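Local coordinates for protein putative isomerase (Sinorhizobium meliloti, PDB 2PPG) that is a putative isomerase of the enolase superfamily, pairing an alpha+beta N-terminal domain with a TIM-barrel domain, and has no assigned reaction, at residues A[106-109]-A[110-114]; A[230-233]-A[234-237]; A[269-273]-A[274-278]; A[347-350]-A[351-355]; A[383-386]-A[387-390]. All coordinates share one frame; numbering follows the deposited sequence.

Along the chain the five contacts follow one another in series, each a helix end or cap rather than a long-range pairing. Contact 1 ends helix 100-109 of the N-terminal domain. Contacts 2, 3 and 4 belong to the TIM barrel, after helix 224-234, before helix 274-282 and after helix 347-350. Contact 5 leads back to the N-terminal sheet through strand 389-390. Contacts 1 and 3, centres about 16 Å apart, touch through Tyr108 and Thr273, joining the domains at a side where both meet the second subunit. Contacts 4 and 5, centres about 17 Å apart, both bond to Ser381 OG, through Arg355 O and Ala384 N. Contact 2 lies far out, about 46 Å from contact 5 between centres.

Contact 1: A[106-109]-A[110-114]; sequences DLYD and LMRVR
The carbonyl oxygen of Tyr108 takes two backbone N-H groups as helix 100-109 runs out. Met111 N reaches Tyr108 O at 3.3 Å in a nearly straight bond (167°), the donor standing above the carbonyl plane, while Arg112 N adds a weak second bond. Leu110 N is likewise divided weakly between Asp106 O and Leu107 O where the chain passes into the loop before helix 119-140. One water carries the end a step further, donating to Asp109 O at 3.0 Å and accepting from Val113 N at 2.9 Å.

On the polar side Asp109 and Arg112 run side by side, carboxylate and guanidinium planes almost parallel (5° apart) but not coplanar. Their salt bridge, Asp109 OD1 to Arg112 NH1 at 3.2 Å, approaches the syn side of the oxygen obliquely. The first two torsions of Arg112 set CD beside Asp109 OD1, and the bend at chi3 (-51°) then turns the guanidinium toward the carboxylate. Tyr108 crosses this arginine at about a right angle: its CE2 comes over one guanidinium face, 3.9 Å from Arg112 NE, which in turn sits at the edge of the ring. Both charges have stronger partners on the second subunit, Arg45 for Asp109 and Glu249 for Arg112.

On the apolar side Leu110 CD2 meets Leu107 CD2 at 4.1 Å, and Phe91 of helix 77-92 touches both leucines. This is a helix C-terminus with shared, partly weak backbone bonds, in the N-terminal capping domain of an enolase-superfamily protein at a subunit interface.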
# COMPACT_ATOMS: atom_id res chain seq x y z
N ASP A 106 -31.65 -11.61 -13.74
CA ASP A 106 -31.95 -12.96 -14.25
C ASP A 106 -31.39 -13.18 -15.64
O ASP A 106 -30.79 -14.21 -15.90
CB ASP A 106 -33.46 -13.20 -14.25
CG ASP A 106 -34.01 -13.47 -12.85
OD1 ASP A 106 -33.20 -13.55 -11.90
OD2 ASP A 106 -35.25 -13.59 -12.71
N LEU A 107 -31.57 -12.19 -16.52
CA LEU A 107 -31.14 -12.27 -17.93
C LEU A 107 -29.63 -12.14 -18.06
O LEU A 107 -29.00 -12.71 -18.95
CB LEU A 107 -31.79 -11.16 -18.75
CG LEU A 107 -33.31 -11.01 -18.90
CD1 LEU A 107 -33.66 -9.81 -19.82
CD2 LEU A 107 -33.96 -12.30 -19.40
N TYR A 108 -29.06 -11.36 -17.17
CA TYR A 108 -27.63 -11.20 -17.14
C TYR A 108 -26.97 -12.50 -16.64
O TYR A 108 -25.97 -12.96 -17.19
CB TYR A 108 -27.32 -10.02 -16.24
CG TYR A 108 -25.87 -9.72 -16.10
CD1 TYR A 108 -25.30 -8.67 -16.81
CD2 TYR A 108 -25.07 -10.44 -15.23
CE1 TYR A 108 -23.96 -8.35 -16.66
CE2 TYR A 108 -23.74 -10.13 -15.06
CZ TYR A 108 -23.19 -9.09 -15.79
OH TYR A 108 -21.86 -8.78 -15.64
N ASP A 109 -27.55 -13.11 -15.61
CA ASP A 109 -27.07 -14.39 -15.11
C ASP A 109 -27.14 -15.51 -16.16
O ASP A 109 -26.45 -16.51 -16.04
CB ASP A 109 -27.84 -14.81 -13.86
CG ASP A 109 -27.50 -13.95 -12.65
OD1 ASP A 109 -26.47 -13.25 -12.67
OD2 ASP A 109 -28.28 -13.97 -11.67
N LEU A 110 -27.96 -15.32 -17.18
CA LEU A 110 -28.13 -16.29 -18.26
C LEU A 110 -26.83 -16.57 -19.05
O LEU A 110 -26.63 -17.68 -19.57
CB LEU A 110 -29.24 -15.83 -19.19
CG LEU A 110 -30.55 -16.63 -19.32
CD1 LEU A 110 -30.89 -17.53 -18.12
CD2 LEU A 110 -31.69 -15.68 -19.63
N MSE A 111 -25.95 -15.57 -19.14
CA MSE A 111 -24.77 -15.67 -20.00
C MSE A 111 -23.44 -15.30 -19.35
O MSE A 111 -22.39 -15.46 -19.97
CB MSE A 111 -24.99 -14.81 -21.24
CG MSE A 111 -26.09 -15.34 -22.16
SE MSE A 111 -25.40 -16.75 -23.33
CE MSE A 111 -24.65 -15.62 -24.73
N ARG A 112 -23.47 -14.82 -18.10
CA ARG A 112 -22.26 -14.30 -17.43
C ARG A 112 -21.04 -15.24 -17.40
O ARG A 112 -19.92 -14.79 -17.67
CB ARG A 112 -22.58 -13.76 -16.03
CG ARG A 112 -23.07 -14.79 -15.02
CD ARG A 112 -23.50 -14.16 -13.68
NE ARG A 112 -22.49 -13.26 -13.12
CZ ARG A 112 -22.61 -12.66 -11.93
NH1 ARG A 112 -23.69 -12.87 -11.19
NH2 ARG A 112 -21.65 -11.85 -11.49
N VAL A 113 -21.25 -16.52 -17.08
CA VAL A 113 -20.14 -17.46 -16.95
C VAL A 113 -19.44 -17.78 -18.28
O VAL A 113 -18.41 -18.46 -18.29
CB VAL A 113 -20.52 -18.78 -16.23
CG1 VAL A 113 -21.31 -18.48 -14.95
CG2 VAL A 113 -21.27 -19.74 -17.15
N ARG A 114 -20.00 -17.32 -19.39
CA ARG A 114 -19.30 -17.45 -20.66
C ARG A 114 -18.67 -16.11 -21.05
O ARG A 114 -18.12 -15.98 -22.15
CB ARG A 114 -20.22 -17.99 -21.74
CG ARG A 114 -20.75 -19.39 -21.46
CD ARG A 114 -21.33 -20.04 -22.72
NE ARG A 114 -22.18 -21.20 -22.39
CZ ARG A 114 -23.48 -21.13 -22.14
NH1 ARG A 114 -24.12 -19.96 -22.18
NH2 ARG A 114 -24.16 -22.23 -21.86
O HOH W 1 -23.85 -17.70 -17.10

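Contact 2: A[230-233]-A[234-237]; sequences LIKA and MEPH
Selenomethionine Met234 reaches back to Leu230 and Ile231 through two torsions: chi1 of -77° sets CG anti to the carbonyl carbon, and a bend at chi3 (-74°) curls the methyl CE over the helix to 3.5 Å from Leu230 O and 3.7 Å from Ile231 CA. The contact lies where helix 224-234, an outer helix of the TIM barrel, ends and the chain turns toward strand 241-243. Around Met234 are Met218 and, from helix 197-208, Val197 and Met201.

Glu235, just after the helix, leaves the backbone in a similar direction (chi1 -86°) but stays extended beyond CG and slants across Ile231, its carboxyl carbon CD 3.8 Å from Ile231 CG2. The branch OE1 comes within 3.3 Å of Lys232 CA and also lies near Lys232 CG. Lys232 NZ is near the same oxygen but too far for a salt bridge; it bonds instead to Ser260 O, and Glu235 OE2 has its hydrogen-bond partner in Thr263 OG1. The carboxylate therefore bridges from the helix surface to the loop before strand 264-267.

In the backbone, Ile231 O accepts from Met234 N at 2.8 Å and, weakly, from Glu235 N. The next residue, Pro236, has no N-H to give: its ring carbon CD sits 3.4 Å from Lys232 O, where a continuing helix would place a donor. The chain nevertheless makes one more turn, closed by a backbone bond of 3.1 Å from His237 N to Met234 O.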
# COMPACT_ATOMS: atom_id res chain seq x y z
N LEU A 230 -1.36 17.79 -22.72
CA LEU A 230 -2.49 18.42 -23.39
C LEU A 230 -3.40 19.17 -22.43
O LEU A 230 -3.70 20.33 -22.64
CB LEU A 230 -3.29 17.36 -24.17
CG LEU A 230 -2.52 16.78 -25.38
CD1 LEU A 230 -3.14 15.46 -25.88
CD2 LEU A 230 -2.40 17.82 -26.51
N ILE A 231 -3.82 18.50 -21.36
CA ILE A 231 -4.60 19.15 -20.32
C ILE A 231 -3.91 20.41 -19.79
O ILE A 231 -4.50 21.49 -19.79
CB ILE A 231 -4.89 18.19 -19.16
CG1 ILE A 231 -5.77 17.05 -19.65
CG2 ILE A 231 -5.55 18.94 -18.00
CD1 ILE A 231 -5.81 15.86 -18.71
N LYS A 232 -2.66 20.27 -19.37
CA LYS A 232 -1.90 21.38 -18.80
C LYS A 232 -1.74 22.53 -19.78
O LYS A 232 -1.52 23.67 -19.37
CB LYS A 232 -0.52 20.92 -18.32
CG LYS A 232 -0.53 20.20 -16.97
CD LYS A 232 0.83 20.28 -16.29
CE LYS A 232 0.87 19.51 -14.97
NZ LYS A 232 -0.15 19.97 -13.99
N ALA A 233 -1.87 22.24 -21.07
CA ALA A 233 -1.76 23.27 -22.09
C ALA A 233 -3.06 24.07 -22.18
O ALA A 233 -3.06 25.24 -22.55
CB ALA A 233 -1.43 22.65 -23.44
N MSE A 234 -4.16 23.42 -21.81
CA MSE A 234 -5.50 23.98 -21.89
C MSE A 234 -5.91 24.69 -20.61
O MSE A 234 -6.80 25.53 -20.63
CB MSE A 234 -6.51 22.87 -22.17
CG MSE A 234 -6.55 22.37 -23.59
SE MSE A 234 -7.94 21.00 -23.87
CE MSE A 234 -7.08 19.51 -22.98
N GLU A 235 -5.27 24.34 -19.50
CA GLU A 235 -5.66 24.84 -18.17
C GLU A 235 -5.55 26.36 -17.95
O GLU A 235 -6.40 26.93 -17.27
CB GLU A 235 -4.94 24.07 -17.05
CG GLU A 235 -5.68 22.79 -16.64
CD GLU A 235 -4.86 21.86 -15.73
OE1 GLU A 235 -3.66 21.65 -15.99
OE2 GLU A 235 -5.42 21.32 -14.76
N PRO A 236 -4.51 27.02 -18.49
CA PRO A 236 -4.51 28.48 -18.36
C PRO A 236 -5.78 29.15 -18.90
O PRO A 236 -6.15 30.23 -18.44
CB PRO A 236 -3.27 28.92 -19.16
CG PRO A 236 -2.85 27.72 -19.96
CD PRO A 236 -3.30 26.53 -19.19
N HIS A 237 -6.45 28.49 -19.85
CA HIS A 237 -7.71 28.99 -20.41
C HIS A 237 -8.99 28.65 -19.62
O HIS A 237 -10.05 29.18 -19.91
CB HIS A 237 -7.83 28.55 -21.86
CG HIS A 237 -6.65 28.94 -22.68
ND1 HIS A 237 -6.31 30.26 -22.90
CD2 HIS A 237 -5.70 28.19 -23.30
CE1 HIS A 237 -5.20 30.30 -23.63
NE2 HIS A 237 -4.82 29.07 -23.88

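Contact 3: A[269-273]-A[274-278]; sequences EEWRT and VHDMV
Asp276 and Trp271 run antiparallel alongside one another, the carboxylate tilted 60° to the indole plane, at the start of helix 274-282. Thr273 is the N-cap and forms a capping box with Asp276, in a loop that follows strand 264-267 of the TIM barrel. The carboxylate folds back over the loop, and its OD2 grips two backbone donors. Arg272 N meets Asp276 OD2 nearly along its C-O bond at 2.7 Å. Thr273 N comes to Asp276 OD2 from above the carboxylate plane at 3.3 Å, in an almost straight bond (169°).

The same turn lays its backbone over one face of the indole. Asp276 CB stands 3.9 Å from the centroid of the Trp271 five-membered ring, a CH-pi contact. Met277 CA makes another, 4.1 Å from the centroid of the Trp271 six-membered ring. Selenomethionine Met277 then passes the six-membered ring at a slant, its CG 3.5 Å from Trp271 CZ3; Val289 of the barrel strand 288-289 touches both side chains. Arg272 points elsewhere, bonding to Arg114 O of the second subunit.

At the cap, chi1 of 65° places Thr273 OG1 between its backbone N and carbonyl carbon. There it accepts a weak bond of 3.2 Å from His275 N and lies at the edge of the His275 ring.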
# COMPACT_ATOMS: atom_id res chain seq x y z
N GLU A 269 -18.80 6.54 -20.38
CA GLU A 269 -19.77 6.31 -21.45
C GLU A 269 -19.74 4.90 -22.07
O GLU A 269 -20.76 4.43 -22.54
CB GLU A 269 -19.63 7.39 -22.53
CG GLU A 269 -18.41 7.25 -23.42
CD GLU A 269 -18.24 8.43 -24.33
OE1 GLU A 269 -17.64 9.44 -23.90
OE2 GLU A 269 -18.71 8.34 -25.49
N GLU A 270 -18.59 4.25 -22.08
CA GLU A 270 -18.44 2.95 -22.72
C GLU A 270 -18.58 1.77 -21.77
O GLU A 270 -18.48 0.61 -22.20
CB GLU A 270 -17.08 2.83 -23.42
CG GLU A 270 -15.89 2.78 -22.48
CD GLU A 270 -15.38 4.18 -22.09
OE1 GLU A 270 -16.19 5.11 -21.91
OE2 GLU A 270 -14.15 4.34 -21.95
N TRP A 271 -18.80 2.04 -20.49
CA TRP A 271 -19.00 0.97 -19.52
C TRP A 271 -20.37 0.38 -19.75
O TRP A 271 -21.15 0.93 -20.53
CB TRP A 271 -18.91 1.48 -18.09
CG TRP A 271 -17.62 2.15 -17.73
CD1 TRP A 271 -16.43 2.06 -18.39
CD2 TRP A 271 -17.38 2.97 -16.58
NE1 TRP A 271 -15.47 2.80 -17.73
CE2 TRP A 271 -16.03 3.37 -16.62
CE3 TRP A 271 -18.19 3.42 -15.53
CZ2 TRP A 271 -15.47 4.20 -15.66
CZ3 TRP A 271 -17.63 4.25 -14.58
CH2 TRP A 271 -16.28 4.63 -14.65
N ARG A 272 -20.66 -0.72 -19.06
CA ARG A 272 -21.94 -1.40 -19.20
C ARG A 272 -22.62 -1.65 -17.86
O ARG A 272 -23.85 -1.63 -17.78
CB ARG A 272 -21.77 -2.71 -19.97
CG ARG A 272 -21.34 -2.51 -21.41
CD ARG A 272 -22.39 -1.74 -22.22
NE ARG A 272 -22.20 -1.99 -23.65
CZ ARG A 272 -21.36 -1.31 -24.42
NH1 ARG A 272 -20.63 -0.32 -23.92
NH2 ARG A 272 -21.25 -1.63 -25.70
N THR A 273 -21.82 -1.90 -16.83
CA THR A 273 -22.35 -2.14 -15.49
C THR A 273 -21.57 -1.37 -14.41
O THR A 273 -20.47 -0.85 -14.65
CB THR A 273 -22.27 -3.62 -15.09
OG1 THR A 273 -20.89 -4.00 -15.02
CG2 THR A 273 -23.01 -4.52 -16.10
N VAL A 274 -22.16 -1.34 -13.21
CA VAL A 274 -21.50 -0.77 -12.04
C VAL A 274 -20.16 -1.46 -11.77
O VAL A 274 -19.25 -0.88 -11.17
CB VAL A 274 -22.44 -0.84 -10.81
CG1 VAL A 274 -22.87 -2.29 -10.51
CG2 VAL A 274 -21.80 -0.18 -9.59
N HIS A 275 -20.01 -2.69 -12.25
CA HIS A 275 -18.75 -3.42 -12.08
C HIS A 275 -17.58 -2.73 -12.79
O HIS A 275 -16.49 -2.65 -12.24
CB HIS A 275 -18.90 -4.88 -12.50
CG HIS A 275 -19.93 -5.62 -11.70
ND1 HIS A 275 -19.81 -5.81 -10.34
CD2 HIS A 275 -21.10 -6.19 -12.06
CE1 HIS A 275 -20.87 -6.47 -9.90
NE2 HIS A 275 -21.66 -6.71 -10.92
N ASP A 276 -17.82 -2.22 -13.99
CA ASP A 276 -16.80 -1.43 -14.68
C ASP A 276 -16.32 -0.25 -13.85
O ASP A 276 -15.17 0.14 -13.95
CB ASP A 276 -17.31 -0.93 -16.04
CG ASP A 276 -17.70 -2.06 -16.95
OD1 ASP A 276 -17.05 -3.12 -16.87
OD2 ASP A 276 -18.66 -1.92 -17.73
N MSE A 277 -17.21 0.30 -13.02
CA MSE A 277 -16.90 1.49 -12.21
C MSE A 277 -15.92 1.28 -11.05
O MSE A 277 -15.03 2.11 -10.82
CB MSE A 277 -18.18 2.11 -11.66
CG MSE A 277 -17.95 3.49 -11.14
SE MSE A 277 -19.56 4.50 -10.73
CE MSE A 277 -18.72 6.15 -10.07
N VAL A 278 -16.10 0.18 -10.33
CA VAL A 278 -15.32 -0.14 -9.13
C VAL A 278 -13.80 0.08 -9.24
O VAL A 278 -13.22 0.81 -8.44
CB VAL A 278 -15.63 -1.58 -8.66
CG1 VAL A 278 -14.82 -1.94 -7.42
CG2 VAL A 278 -17.11 -1.72 -8.40

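Contact 4: A[347-350]-A[351-355]; sequences HSIF and EPNRR
Glu351 N closes a nearly straight bond (172°) onto His347 O at 3.1 Å, a single helical turn, and a type I beta turn from Glu351 to Arg354 follows at once. This short helix 347-350 comes directly after strand 343-345 of the TIM barrel and hands the chain on toward strand 357-359. Asn353 N joins the two turns, donating to Phe350 O at 3.2 Å and weakly to Ile349 O. The Pro352 ring packs against the carbonyls of the preceding turn, CG 3.3 Å from Ser348 O and CD 3.3 Å from Ile349 O.

Among the side chains, Asn353 and Ile349 run parallel, with ND2 of Asn353 3.4 Å from Ile349 CG2. Phe350 is thrown to another side of the turn by its chi1 of -168°, which sets the ring anti to the backbone N. There it meets Arg354 with planes almost perpendicular (87° apart): ring atom CE2 lies over one guanidinium face, while Arg354 NH1 is at the ring edge, 3.6 Å from Phe350 CD2. Met361 also touches this ring. His347 directs NE2 away to Gly162 O.

Two carboxylates hold the guanidinium in its position against the phenyl edge. Asp362 OD1 makes a salt bridge with Arg354 NH2, and Glu351, bent at chi2, brings OE2 to 2.6 Å from Arg354 NH1.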
# COMPACT_ATOMS: atom_id res chain seq x y z
N HIS A 347 -27.34 19.08 -29.41
CA HIS A 347 -28.25 19.94 -30.17
C HIS A 347 -28.48 19.44 -31.60
O HIS A 347 -29.62 19.37 -32.06
CB HIS A 347 -27.69 21.36 -30.18
CG HIS A 347 -26.29 21.44 -30.67
ND1 HIS A 347 -25.97 21.84 -31.95
CD2 HIS A 347 -25.11 21.12 -30.08
CE1 HIS A 347 -24.66 21.78 -32.12
NE2 HIS A 347 -24.12 21.35 -30.99
N SER A 348 -27.40 19.10 -32.29
CA SER A 348 -27.45 18.68 -33.68
C SER A 348 -28.26 17.40 -33.92
O SER A 348 -28.64 17.09 -35.06
CB SER A 348 -26.02 18.52 -34.21
OG SER A 348 -25.16 18.01 -33.20
N ILE A 349 -28.53 16.65 -32.85
CA ILE A 349 -29.35 15.44 -32.92
C ILE A 349 -30.76 15.71 -32.40
O ILE A 349 -31.75 15.34 -33.04
CB ILE A 349 -28.73 14.28 -32.09
CG1 ILE A 349 -27.37 13.87 -32.66
CG2 ILE A 349 -29.67 13.06 -32.05
CD1 ILE A 349 -26.47 13.18 -31.63
N PHE A 350 -30.84 16.36 -31.25
CA PHE A 350 -32.10 16.59 -30.57
C PHE A 350 -33.09 17.36 -31.43
O PHE A 350 -34.25 16.97 -31.53
CB PHE A 350 -31.86 17.34 -29.24
CG PHE A 350 -33.05 17.37 -28.32
CD1 PHE A 350 -33.29 16.32 -27.45
CD2 PHE A 350 -33.93 18.45 -28.32
CE1 PHE A 350 -34.39 16.33 -26.59
CE2 PHE A 350 -35.03 18.47 -27.48
CZ PHE A 350 -35.27 17.41 -26.61
N GLU A 351 -32.63 18.45 -32.05
CA GLU A 351 -33.53 19.32 -32.81
C GLU A 351 -34.24 18.68 -34.00
O GLU A 351 -35.46 18.72 -34.09
CB GLU A 351 -32.85 20.62 -33.24
CG GLU A 351 -33.43 21.84 -32.54
CD GLU A 351 -32.90 21.99 -31.13
OE1 GLU A 351 -31.78 21.50 -30.89
OE2 GLU A 351 -33.60 22.58 -30.27
N PRO A 352 -33.47 18.09 -34.94
CA PRO A 352 -34.16 17.45 -36.05
C PRO A 352 -34.96 16.21 -35.62
O PRO A 352 -35.78 15.71 -36.39
CB PRO A 352 -33.02 17.06 -37.01
CG PRO A 352 -31.80 16.98 -36.16
CD PRO A 352 -32.00 17.99 -35.06
N ASN A 353 -34.73 15.73 -34.41
CA ASN A 353 -35.37 14.49 -33.99
C ASN A 353 -36.69 14.71 -33.26
O ASN A 353 -37.40 13.75 -32.93
CB ASN A 353 -34.42 13.63 -33.14
CG ASN A 353 -33.42 12.87 -33.99
OD1 ASN A 353 -33.36 13.03 -35.21
ND2 ASN A 353 -32.63 12.04 -33.34
N ARG A 354 -37.03 15.98 -33.03
CA ARG A 354 -38.27 16.30 -32.33
C ARG A 354 -39.47 15.60 -32.98
O ARG A 354 -40.32 15.05 -32.28
CB ARG A 354 -38.48 17.81 -32.22
CG ARG A 354 -37.30 18.55 -31.60
CD ARG A 354 -37.47 20.06 -31.62
NE ARG A 354 -37.88 20.54 -30.31
CZ ARG A 354 -37.05 21.08 -29.42
NH1 ARG A 354 -35.77 21.23 -29.70
NH2 ARG A 354 -37.51 21.46 -28.25
N ARG A 355 -39.50 15.60 -34.31
CA ARG A 355 -40.60 15.02 -35.10
C ARG A 355 -40.91 13.57 -34.75
O ARG A 355 -42.02 13.09 -34.97
CB ARG A 355 -40.26 15.08 -36.59
CG ARG A 355 -39.45 16.29 -37.02
CD ARG A 355 -39.20 16.29 -38.53
NE ARG A 355 -38.82 17.63 -39.01
CZ ARG A 355 -37.56 18.05 -39.14
NH1 ARG A 355 -37.33 19.29 -39.57
NH2 ARG A 355 -36.54 17.25 -38.84

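Contact 5: A[383-386]-A[387-390]; sequences EAQG and LLKK
Leu388 folds back over the turn it has just left, and its atoms meet backbone and side chain in succession. CB of Leu388 lies 3.6 Å from Gln385 O. Its CG is 4.1 Å from Ala384 O, one turn back, and the branch CD1 comes slightly nearer to that oxygen, at 3.8 Å. The other branch, CD2, reaches Gln385, 3.6 Å from its CA and 4.0 Å from its CG; the two side chains run askew. Trp68 of strand 66-72 touches both of them, and Phe13 and Leu15 of strand 7-17 pack on Leu388 as well.

Ala384 O also receives the one clear hydrogen bond between the segments, from Leu387 N at 3.1 Å (141°), the donor rising above the carbonyl plane. Leu387 turns its side chain to a different side, with CG 3.5 Å from Glu383 O. After it, Lys389 curls its chain back so that NZ makes a weak bond to Leu387 O.

Lys389 then pairs by backbone with Thr14. The weakly bonded helix 382-387 thus gives way to edge strand 389-390, which adds the C-terminal end of the chain to the antiparallel sheet of the N-terminal domain, a return characteristic of the enolase superfamily.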
# COMPACT_ATOMS: atom_id res chain seq x y z
N GLU A 383 -45.65 8.83 -36.92
CA GLU A 383 -44.78 8.95 -38.08
C GLU A 383 -43.45 8.19 -37.90
O GLU A 383 -42.96 7.57 -38.84
CB GLU A 383 -44.55 10.42 -38.47
CG GLU A 383 -44.00 11.32 -37.36
CD GLU A 383 -45.08 12.08 -36.58
OE1 GLU A 383 -44.83 13.26 -36.25
OE2 GLU A 383 -46.15 11.50 -36.30
N ALA A 384 -42.88 8.25 -36.70
CA ALA A 384 -41.67 7.49 -36.40
C ALA A 384 -41.95 5.99 -36.41
O ALA A 384 -41.13 5.22 -36.89
CB ALA A 384 -41.07 7.93 -35.08
N GLN A 385 -43.12 5.58 -35.91
CA GLN A 385 -43.49 4.16 -35.96
C GLN A 385 -43.69 3.62 -37.38
O GLN A 385 -43.56 2.43 -37.61
CB GLN A 385 -44.72 3.87 -35.10
CG GLN A 385 -44.41 4.00 -33.64
CD GLN A 385 -45.65 4.13 -32.78
OE1 GLN A 385 -46.61 3.39 -32.95
NE2 GLN A 385 -45.61 5.06 -31.85
N GLY A 386 -44.00 4.51 -38.32
CA GLY A 386 -44.14 4.11 -39.72
C GLY A 386 -42.81 3.82 -40.38
O GLY A 386 -42.75 3.07 -41.34
N LEU A 387 -41.74 4.42 -39.85
CA LEU A 387 -40.38 4.26 -40.40
C LEU A 387 -39.62 3.08 -39.77
O LEU A 387 -38.55 2.68 -40.23
CB LEU A 387 -39.58 5.56 -40.22
CG LEU A 387 -40.11 6.87 -40.83
CD1 LEU A 387 -39.40 8.09 -40.24
CD2 LEU A 387 -40.02 6.91 -42.36
N LEU A 388 -40.19 2.52 -38.71
CA LEU A 388 -39.57 1.42 -37.99
C LEU A 388 -39.47 0.17 -38.85
O LEU A 388 -40.45 -0.26 -39.44
CB LEU A 388 -40.37 1.11 -36.72
CG LEU A 388 -39.83 1.61 -35.37
CD1 LEU A 388 -38.73 2.69 -35.48
CD2 LEU A 388 -40.96 2.07 -34.49
N LYS A 389 -38.28 -0.41 -38.93
CA LYS A 389 -38.11 -1.65 -39.66
C LYS A 389 -37.93 -2.78 -38.66
O LYS A 389 -36.93 -2.83 -37.94
CB LYS A 389 -36.93 -1.59 -40.64
CG LYS A 389 -36.92 -0.40 -41.61
CD LYS A 389 -37.80 -0.62 -42.85
CE LYS A 389 -37.66 0.53 -43.86
NZ LYS A 389 -38.59 1.68 -43.58
N LYS A 390 -38.90 -3.68 -38.61
CA LYS A 390 -38.86 -4.81 -37.72
C LYS A 390 -37.77 -5.80 -38.10
O LYS A 390 -37.46 -6.01 -39.27
CB LYS A 390 -40.23 -5.50 -37.71
CG LYS A 390 -40.22 -6.90 -37.11
CD LYS A 390 -41.53 -7.24 -36.41
CE LYS A 390 -41.44 -8.62 -35.75
NZ LYS A 390 -42.79 -9.09 -35.31